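Uncharacterized protein (Bacteroides caccae, PDB 4R4K) is of unknown function but has a cystatin-like fold of the NTF2 clan and holds bound polyether chains. Local coordinates at residues A[28-31]-A[32-36]; A[59-63]-A[64-68]; A[133-136]-A[137-141]. All coordinates share one frame; numbering follows the deposited sequence.

The three contacts show how local side-chain chemistry follows place in the fold. Contact 1 (28-36) and contact 2 (59-68) lie in loops, on opposite sides of the chain's centre; contact 3 (133-141) belongs to helix 135-152. All are partly buried, but contacts 1 and 2 lie nearer the chain's centre (about 10 and 8 Å between centres) than contact 3 (about 17 Å). Contact 1 is chiefly apolar, a methyl group over a ring, beside strand 116-123. Contact 2 is chiefly polar, a carboxylate gripping a turn at a polyether site. Contact 3 uses regular helical bonds plus one threonine hydroxyl. Contacts 1 and 2 both meet helix 12-21, and contact 2 also meets helix 135-152.

Contact 1: A[28-31]-A[32-36]; sequences TRIK and FPLKT. With ACT (acetate ion), chain E.
Ile30 and Phe32 make a local apolar contact within the loop that leads from helix 23-28 to strand 38-41, where the chain runs beside strand 116-123. It is a CH-pi interaction: Ile30 CG2 lies 3.5 Å from the centroid of the Phe32 ring and 19° off the ring normal, so the methyl group sits over one face, displaced toward the rim. Its closest ring atom is CZ, at 3.3 Å from Ile30 CG2. The first torsion of Ile30 (chi1 -57°) sets CG1 beside the backbone N and turns CG2 toward the carbonyl side, from which the next residues follow; this brings the methyl to the ring. The same CG2 also touches Leu34, whose CD2 is 3.6 Å away, so one isoleucine branch serves two partners.

Between Ile30 and Phe32 the direct backbone bond is weak: Phe32 N to Ile30 O is 3.4 Å long and bent to 121°. A water that accepts from Phe32 N at 3.0 Å may also donate to Ile30 O. Just after the aromatic residue, a cis peptide bond precedes Pro33. At the other end, Arg29 NH2 gives a nearly straight bond of 3.0 Å to acetate O, which lies at the edge of the guanidinium and in its plane; the acetate probably came from the crystallisation liquor. Arg29 NH2 also forms a salt bridge with Glu10.

Ile30 further meets Phe19 of helix 12-21, and the backbones of Arg29 and Lys31 bond to Val118. The arrangement thus joins the N-terminal helices to the edge of the five-stranded sheet in this cystatin-like fold.

Contact 2: A[59-63]-A[64-68]; sequences PLLDS and ETMKE. With PEU (2,5,8,11,14,17,20,23,26,29,32,35,38,41,44,47,50,53,56,59,62,65,68,71,74,77,80-heptacosaoxadooctacontan-82-ol), chain J; PEU (2,5,8,11,14,17,20,23,26,29,32,35,38,41,44,47,50,53,56,59,62,65,68,71,74,77,80-heptacosaoxadooctacontan-82-ol), chain H.
Asp62 and Thr65 carry the polar part of this local contact, in the loop before strand 69-72. Asp62 OD1 accepts two bonds. Thr65 N approaches Asp62 OD1 nearly along the C-O axis at 2.9 Å, with an angle of 157° at the hydrogen. Thr65 OG1 donates to Asp62 OD1 from above the carboxylate plane at 3.0 Å. With chi1 at 70°, the Asp62 carboxylate lies between its own backbone N and carbonyl carbon, folded over the following turn. Met66, itself within the type I turn from Glu64 to Lys67, bonds by its N to Asp62 O at 3.3 Å, in the carbonyl plane.

Two like charges also come close: Glu64 OE1 lies 3.4 Å from Asp62 OD2, whose position is doubtful, with the carboxylate planes 72° apart. Glu64 OE1 also accepts from ODE of the chain J polyether at 3.1 Å. Water joins Ser63 OG to Lys67 NZ.

Apolar contact is looser, Leu61 CD1 meeting the selenium (SE) of selenomethionine Met66 at 4.1 Å. Around the turn, Leu61 and Met66 face strand 104-110, Ser63 and Met66 touch helix 12-21, and Asp62 packs on Phe149 of helix 135-152.

Contact 3: A[133-136]-A[137-141]; sequences GELK and QTIQQ
The start of helix 135-152, with the residues leading into it, holds this contact, in which Thr138 turns back to Glu134 and Ile139 to Leu135. Glu134 O receives two donors from one residue. Thr138 N reaches Glu134 O at 3.0 Å, nearly in line with the C=O bond, while Thr138 OG1 donates to the same Glu134 O at 2.8 Å from a position 44° out of the carbonyl plane. The hydroxyl stands beside the backbone N of Thr138 (chi1 -61°), the setting that lets it fold back on a carbonyl four residues earlier. The proton of this buried hydroxyl is thus taken up by a carbonyl of its own helix start.

This is the i to i-4 pattern of an alpha helix, and it repeats at once: Ile139 N bonds to Leu135 O at 2.9 Å with an angle of 167°, and Gln140 N to Lys136 O at 3.1 Å. Before that repeat is fully established, a water takes over one step. It accepts from Gln137 N at 2.9 Å and donates to Gly133 O at 2.8 Å, inserted between amide and carbonyl where a direct helical bond would otherwise run.

Beside these bonds, apolar side chains meet. Leu135 and Ile139 cross at a slant, with Leu135 CG 3.9 Å from Ile139 CD1, and Leu135 CD1 lies against the same isoleucine branch. Both residues rest on Tyr126 in the loop after strand 116-123; Thr138 touches this tyrosine too, together with Leu130. Farther along the helix, the amide of Gln140 takes Glu144 as its partner, its NE2 bonding to the carboxylate one turn on.

Contact 1: A[28-31]-A[32-36]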
loop_
_atom_site.group_PDB
_atom_site.type_symbol
_atom_site.label_atom_id
_atom_site.label_comp_id
_atom_site.label_asym_id
_atom_site.label_seq_id
_atom_site.Cartn_x
_atom_site.Cartn_y
_atom_site.Cartn_z
ATOM N N THR A 28 5.381 -8.787 -8.938
ATOM C CA THR A 28 4.665 -9.274 -10.146
ATOM C C THR A 28 3.170 -9.013 -10.096
ATOM O O THR A 28 2.500 -9.075 -11.135
ATOM C CB THR A 28 4.865 -10.798 -10.421
ATOM O OG1 THR A 28 4.165 -11.623 -9.479
ATOM C CG2 THR A 28 6.343 -11.182 -10.496
ATOM N N ARG A 29 2.631 -8.743 -8.899
ATOM C CA ARG A 29 1.193 -8.545 -8.718
ATOM C C ARG A 29 0.782 -7.120 -8.400
ATOM O O ARG A 29 -0.249 -6.877 -7.780
ATOM C CB ARG A 29 0.666 -9.509 -7.675
ATOM C CG ARG A 29 0.763 -10.957 -8.071
ATOM C CD ARG A 29 0.106 -11.259 -9.418
ATOM N NE ARG A 29 -0.016 -12.695 -9.594
ATOM C CZ ARG A 29 -0.972 -13.451 -9.062
ATOM N NH1 ARG A 29 -1.968 -12.934 -8.346
ATOM N NH2 ARG A 29 -0.931 -14.753 -9.251
ATOM N N ILE A 30 1.580 -6.174 -8.865
ATOM C CA ILE A 30 1.237 -4.778 -8.759
ATOM C C ILE A 30 1.254 -4.194 -10.162
ATOM O O ILE A 30 2.218 -4.403 -10.901
ATOM C CB ILE A 30 2.220 -4.015 -7.864
ATOM C CG1 ILE A 30 2.272 -4.670 -6.471
ATOM C CG2 ILE A 30 1.767 -2.563 -7.779
ATOM C CD1 ILE A 30 3.443 -4.245 -5.611
ATOM N N LYS A 31 0.168 -3.520 -10.535
ATOM C CA LYS A 31 0.069 -2.907 -11.862
ATOM C C LYS A 31 0.569 -1.459 -11.834
ATOM O O LYS A 31 -0.170 -0.546 -11.509
ATOM C CB LYS A 31 -1.361 -2.999 -12.396
ATOM C CG LYS A 31 -1.753 -4.430 -12.791
ATOM C CD LYS A 31 -3.159 -4.517 -13.366
ATOM C CE LYS A 31 -3.398 -5.784 -14.200
ATOM N NZ LYS A 31 -2.184 -6.310 -14.894
ATOM N N PHE A 32 1.844 -1.280 -12.162
ATOM C CA PHE A 32 2.488 0.017 -12.211
ATOM C C PHE A 32 2.331 0.631 -13.598
ATOM O O PHE A 32 2.353 -0.096 -14.590
ATOM C CB PHE A 32 3.988 -0.119 -11.909
ATOM C CG PHE A 32 4.298 -0.609 -10.516
ATOM C CD1 PHE A 32 4.108 0.218 -9.414
ATOM C CD2 PHE A 32 4.831 -1.897 -10.295
ATOM C CE1 PHE A 32 4.407 -0.221 -8.139
ATOM C CE2 PHE A 32 5.140 -2.341 -9.005
ATOM C CZ PHE A 32 4.929 -1.507 -7.929
ATOM N N PRO A 33 2.234 1.972 -13.677
ATOM C CA PRO A 33 2.193 2.907 -12.555
ATOM C C PRO A 33 0.828 2.859 -11.934
ATOM O O PRO A 33 -0.156 2.550 -12.608
ATOM C CB PRO A 33 2.443 4.276 -13.206
ATOM C CG PRO A 33 2.039 4.097 -14.625
ATOM C CD PRO A 33 2.317 2.668 -14.979
ATOM N N LEU A 34 0.754 3.082 -10.628
ATOM C CA LEU A 34 -0.521 2.950 -9.950
ATOM C C LEU A 34 -1.492 4.026 -10.417
ATOM O O LEU A 34 -1.087 5.051 -10.985
ATOM C CB LEU A 34 -0.329 2.984 -8.437
ATOM C CG LEU A 34 0.539 1.843 -7.896
ATOM C CD1 LEU A 34 0.796 2.061 -6.419
ATOM C CD2 LEU A 34 -0.097 0.489 -8.148
ATOM N N LYS A 35 -2.773 3.782 -10.190
ATOM C CA LYS A 35 -3.813 4.669 -10.702
ATOM C C LYS A 35 -3.670 6.110 -10.209
ATOM O O LYS A 35 -3.869 7.051 -10.980
ATOM C CB LYS A 35 -5.204 4.131 -10.375
ATOM C CG LYS A 35 -5.621 2.974 -11.267
ATOM C CD LYS A 35 -7.124 2.748 -11.247
ATOM C CE LYS A 35 -7.577 2.058 -9.974
ATOM N NZ LYS A 35 -9.055 1.849 -9.947
ATOM N N THR A 36 -3.290 6.283 -8.951
ATOM C CA THR A 36 -3.154 7.623 -8.382
ATOM C C THR A 36 -1.675 7.952 -8.206
ATOM O O THR A 36 -0.954 7.259 -7.487
ATOM C CB THR A 36 -3.886 7.733 -7.036
ATOM O OG1 THR A 36 -5.253 7.362 -7.215
ATOM C CG2 THR A 36 -3.810 9.165 -6.474
HETATM C C ACT E . 2.397 -16.509 -11.113
HETATM O O ACT E . 1.291 -16.371 -10.569
HETATM O OXT ACT E . 2.478 -16.776 -12.327
HETATM C CH3 ACT E . 3.646 -16.356 -10.296
HETATM O O HOH W 1 3.560 -3.215 -13.639
#

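Contact 2: A[59-63]-A[64-68]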
loop_
_atom_site.group_PDB
_atom_site.type_symbol
_atom_site.label_atom_id
_atom_site.label_comp_id
_atom_site.label_asym_id
_atom_site.label_seq_id
_atom_site.Cartn_x
_atom_site.Cartn_y
_atom_site.Cartn_z
ATOM N N PRO A 59 6.724 0.614 -1.488
ATOM C CA PRO A 59 7.080 -0.049 -0.225
ATOM C C PRO A 59 6.441 -1.429 -0.115
ATOM O O PRO A 59 5.215 -1.535 -0.100
ATOM C CB PRO A 59 6.495 0.888 0.856
ATOM C CG PRO A 59 5.992 2.101 0.111
ATOM C CD PRO A 59 5.690 1.623 -1.268
ATOM N N LEU A 60 7.264 -2.459 0.048
ATOM C CA LEU A 60 6.771 -3.806 0.193
ATOM C C LEU A 60 5.923 -3.962 1.455
ATOM O O LEU A 60 6.320 -3.504 2.533
ATOM C CB LEU A 60 7.943 -4.792 0.166
ATOM C CG LEU A 60 8.671 -4.897 -1.187
ATOM C CD1 LEU A 60 10.050 -5.511 -1.016
ATOM C CD2 LEU A 60 7.874 -5.704 -2.197
ATOM N N LEU A 61 4.780 -4.625 1.285
ATOM C CA LEU A 61 3.784 -4.823 2.344
ATOM C C LEU A 61 3.884 -6.219 2.943
ATOM O O LEU A 61 3.925 -7.206 2.215
ATOM C CB LEU A 61 2.389 -4.648 1.775
ATOM C CG LEU A 61 2.111 -3.230 1.297
ATOM C CD1 LEU A 61 0.770 -3.201 0.600
ATOM C CD2 LEU A 61 2.171 -2.211 2.429
ATOM N N ASP A 62 3.979 -6.291 4.270
ATOM C CA ASP A 62 4.101 -7.573 4.948
ATOM C C ASP A 62 2.801 -8.049 5.562
ATOM O O ASP A 62 1.807 -7.331 5.541
ATOM C CB ASP A 62 5.260 -7.544 5.953
ATOM C CG ASP A 62 5.007 -6.677 7.166
ATOM O OD1 ASP A 62 3.853 -6.287 7.455
ATOM O OD2 ASP A 62 6.000 -6.401 7.880
ATOM N N SER A 63 2.811 -9.266 6.093
ATOM C CA SER A 63 1.571 -9.895 6.579
ATOM C C SER A 63 1.001 -9.161 7.781
ATOM O O SER A 63 -0.210 -9.059 7.922
ATOM C CB SER A 63 1.792 -11.362 6.926
ATOM O OG SER A 63 2.764 -11.501 7.925
ATOM N N GLU A 64 1.868 -8.655 8.650
ATOM C CA GLU A 64 1.425 -7.934 9.827
ATOM C C GLU A 64 0.667 -6.660 9.438
ATOM O O GLU A 64 -0.359 -6.326 10.036
ATOM C CB GLU A 64 2.634 -7.598 10.718
ATOM C CG GLU A 64 3.314 -8.823 11.319
ATOM C CD GLU A 64 4.267 -9.597 10.386
ATOM O OE1 GLU A 64 4.555 -9.164 9.238
ATOM O OE2 GLU A 64 4.741 -10.677 10.816
ATOM N N THR A 65 1.161 -5.961 8.428
ATOM C CA THR A 65 0.537 -4.743 7.967
ATOM C C THR A 65 -0.850 -5.009 7.387
ATOM O O THR A 65 -1.761 -4.195 7.562
ATOM C CB THR A 65 1.438 -4.009 6.962
ATOM O OG1 THR A 65 2.624 -3.594 7.638
ATOM C CG2 THR A 65 0.766 -2.758 6.382
HETATM N N MSE A 66 -1.016 -6.146 6.727
HETATM C CA MSE A 66 -2.258 -6.441 6.029
HETATM C C MSE A 66 -3.321 -7.078 6.921
HETATM O O MSE A 66 -4.372 -7.462 6.436
HETATM C CB MSE A 66 -1.956 -7.298 4.812
HETATM C CG MSE A 66 -1.090 -6.584 3.783
HETATM SE SE MSE A 66 -1.976 -4.955 3.122
HETATM C CE MSE A 66 -3.792 -5.588 2.867
ATOM N N LYS A 67 -3.057 -7.217 8.218
ATOM C CA LYS A 67 -4.017 -7.824 9.152
ATOM C C LYS A 67 -5.093 -6.809 9.512
ATOM O O LYS A 67 -4.782 -5.642 9.702
ATOM C CB LYS A 67 -3.320 -8.203 10.460
ATOM C CG LYS A 67 -2.631 -9.545 10.525
ATOM C CD LYS A 67 -2.756 -10.121 11.931
ATOM C CE LYS A 67 -1.742 -11.194 12.209
ATOM N NZ LYS A 67 -1.363 -11.937 10.988
ATOM N N GLU A 68 -6.340 -7.267 9.635
ATOM C CA GLU A 68 -7.406 -6.416 10.145
ATOM C C GLU A 68 -7.374 -6.452 11.654
ATOM O O GLU A 68 -7.423 -7.537 12.243
ATOM C CB GLU A 68 -8.762 -6.909 9.700
ATOM C CG GLU A 68 -9.029 -6.814 8.215
ATOM C CD GLU A 68 -10.484 -7.118 7.897
ATOM O OE1 GLU A 68 -10.808 -8.332 7.844
ATOM O OE2 GLU A 68 -11.292 -6.155 7.718
HETATM O OCV PEU J . 13.468 -5.581 11.897
HETATM C CCW PEU J . 12.993 -5.153 10.631
HETATM C CCX PEU J . 12.048 -6.180 10.035
HETATM O OCY PEU J . 11.241 -5.493 9.077
HETATM C CCZ PEU J . 11.537 -5.767 7.705
HETATM C CDA PEU J . 10.215 -6.091 7.034
HETATM O ODB PEU J . 9.829 -7.406 7.409
HETATM C CDC PEU J . 8.422 -7.675 7.378
HETATM C CDD PEU J . 8.007 -8.587 8.537
HETATM O ODE PEU J . 7.368 -9.778 8.048
HETATM O OCP PEU H . 7.065 7.272 8.524
HETATM C CCQ PEU H . 7.244 6.597 7.281
HETATM C CCR PEU H . 5.894 6.129 6.749
HETATM O OCS PEU H . 5.256 5.283 7.707
HETATM C CCT PEU H . 3.932 5.711 8.069
HETATM C CCU PEU H . 2.933 5.411 6.955
HETATM O OCV PEU H . 3.036 4.029 6.619
HETATM C CCW PEU H . 1.960 3.540 5.829
HETATM C CCX PEU H . 2.436 2.299 5.092
HETATM O OCY PEU H . 2.922 1.297 5.993
HETATM C CCZ PEU H . 3.332 0.071 5.358
HETATM C CDA PEU H . 4.637 0.214 4.572
HETATM O ODB PEU H . 5.570 -0.812 4.912
HETATM C CDC PEU H . 6.890 -0.345 5.214
HETATM C CDD PEU H . 6.884 0.310 6.597
HETATM O ODE PEU H . 8.206 0.367 7.142
HETATM O O HOH W 2 1.417 -11.768 10.442
#

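Contact 3: A[133-136]-A[137-141]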
loop_
_atom_site.group_PDB
_atom_site.type_symbol
_atom_site.label_atom_id
_atom_site.label_comp_id
_atom_site.label_asym_id
_atom_site.label_seq_id
_atom_site.Cartn_x
_atom_site.Cartn_y
_atom_site.Cartn_z
ATOM N N GLY A 133 11.405 18.353 -1.551
ATOM C CA GLY A 133 12.853 18.220 -1.428
ATOM C C GLY A 133 13.316 16.966 -0.694
ATOM O O GLY A 133 14.483 16.612 -0.771
ATOM N N GLU A 134 12.403 16.314 0.018
ATOM C CA GLU A 134 12.691 15.080 0.741
ATOM C C GLU A 134 12.237 13.825 -0.009
ATOM O O GLU A 134 12.467 12.715 0.470
ATOM C CB GLU A 134 12.065 15.128 2.143
ATOM C CG GLU A 134 12.687 16.186 3.062
ATOM C CD GLU A 134 12.127 16.176 4.482
ATOM O OE1 GLU A 134 11.232 15.349 4.771
ATOM O OE2 GLU A 134 12.605 16.986 5.316
ATOM N N LEU A 135 11.616 13.985 -1.175
ATOM C CA LEU A 135 11.114 12.825 -1.937
ATOM C C LEU A 135 12.228 11.833 -2.308
ATOM O O LEU A 135 12.126 10.640 -2.029
ATOM C CB LEU A 135 10.356 13.252 -3.191
ATOM C CG LEU A 135 9.815 12.070 -4.033
ATOM C CD1 LEU A 135 8.898 11.168 -3.210
ATOM C CD2 LEU A 135 9.074 12.581 -5.256
ATOM N N LYS A 136 13.330 12.324 -2.856
ATOM C CA LYS A 136 14.432 11.411 -3.239
ATOM C C LYS A 136 14.962 10.573 -2.077
ATOM O O LYS A 136 15.153 9.339 -2.194
ATOM C CB LYS A 136 15.572 12.189 -3.889
ATOM C CG LYS A 136 16.660 11.316 -4.507
ATOM C CD LYS A 136 17.562 12.079 -5.491
ATOM C CE LYS A 136 17.411 11.545 -6.917
ATOM N NZ LYS A 136 18.474 12.021 -7.850
ATOM N N GLN A 137 15.200 11.212 -0.943
ATOM C CA GLN A 137 15.701 10.488 0.217
ATOM C C GLN A 137 14.642 9.543 0.809
ATOM O O GLN A 137 14.974 8.510 1.360
ATOM C CB GLN A 137 16.240 11.445 1.276
ATOM C CG GLN A 137 17.007 10.764 2.425
ATOM C CD GLN A 137 17.991 9.654 1.995
ATOM O OE1 GLN A 137 18.710 9.772 0.995
ATOM N NE2 GLN A 137 18.015 8.560 2.764
ATOM N N THR A 138 13.372 9.917 0.727
ATOM C CA THR A 138 12.292 9.036 1.168
ATOM C C THR A 138 12.261 7.760 0.339
ATOM O O THR A 138 12.127 6.657 0.873
ATOM C CB THR A 138 10.949 9.754 1.098
ATOM O OG1 THR A 138 11.023 10.871 1.971
ATOM C CG2 THR A 138 9.782 8.859 1.540
ATOM N N ILE A 139 12.388 7.918 -0.966
ATOM C CA ILE A 139 12.444 6.766 -1.857
ATOM C C ILE A 139 13.619 5.833 -1.487
ATOM O O ILE A 139 13.475 4.627 -1.471
ATOM C CB ILE A 139 12.488 7.213 -3.324
ATOM C CG1 ILE A 139 11.149 7.859 -3.713
ATOM C CG2 ILE A 139 12.792 6.031 -4.228
ATOM C CD1 ILE A 139 11.174 8.600 -5.040
ATOM N N GLN A 140 14.762 6.422 -1.144
ATOM C CA GLN A 140 15.914 5.644 -0.707
ATOM C C GLN A 140 15.628 4.928 0.634
ATOM O O GLN A 140 16.086 3.815 0.834
ATOM C CB GLN A 140 17.160 6.533 -0.606
ATOM C CG GLN A 140 18.415 5.829 -0.082
ATOM C CD GLN A 140 18.881 4.668 -0.957
ATOM O OE1 GLN A 140 18.724 4.696 -2.174
ATOM N NE2 GLN A 140 19.448 3.646 -0.333
ATOM N N GLN A 141 14.925 5.591 1.553
ATOM C CA GLN A 141 14.528 4.962 2.827
ATOM C C GLN A 141 13.636 3.753 2.574
ATOM O O GLN A 141 13.787 2.706 3.220
ATOM C CB GLN A 141 13.833 5.968 3.742
ATOM C CG GLN A 141 14.777 6.997 4.334
ATOM C CD GLN A 141 14.066 8.179 4.969
ATOM O OE1 GLN A 141 12.843 8.181 5.134
ATOM N NE2 GLN A 141 14.840 9.201 5.324
HETATM O O HOH W 3 15.679 14.033 -0.881
#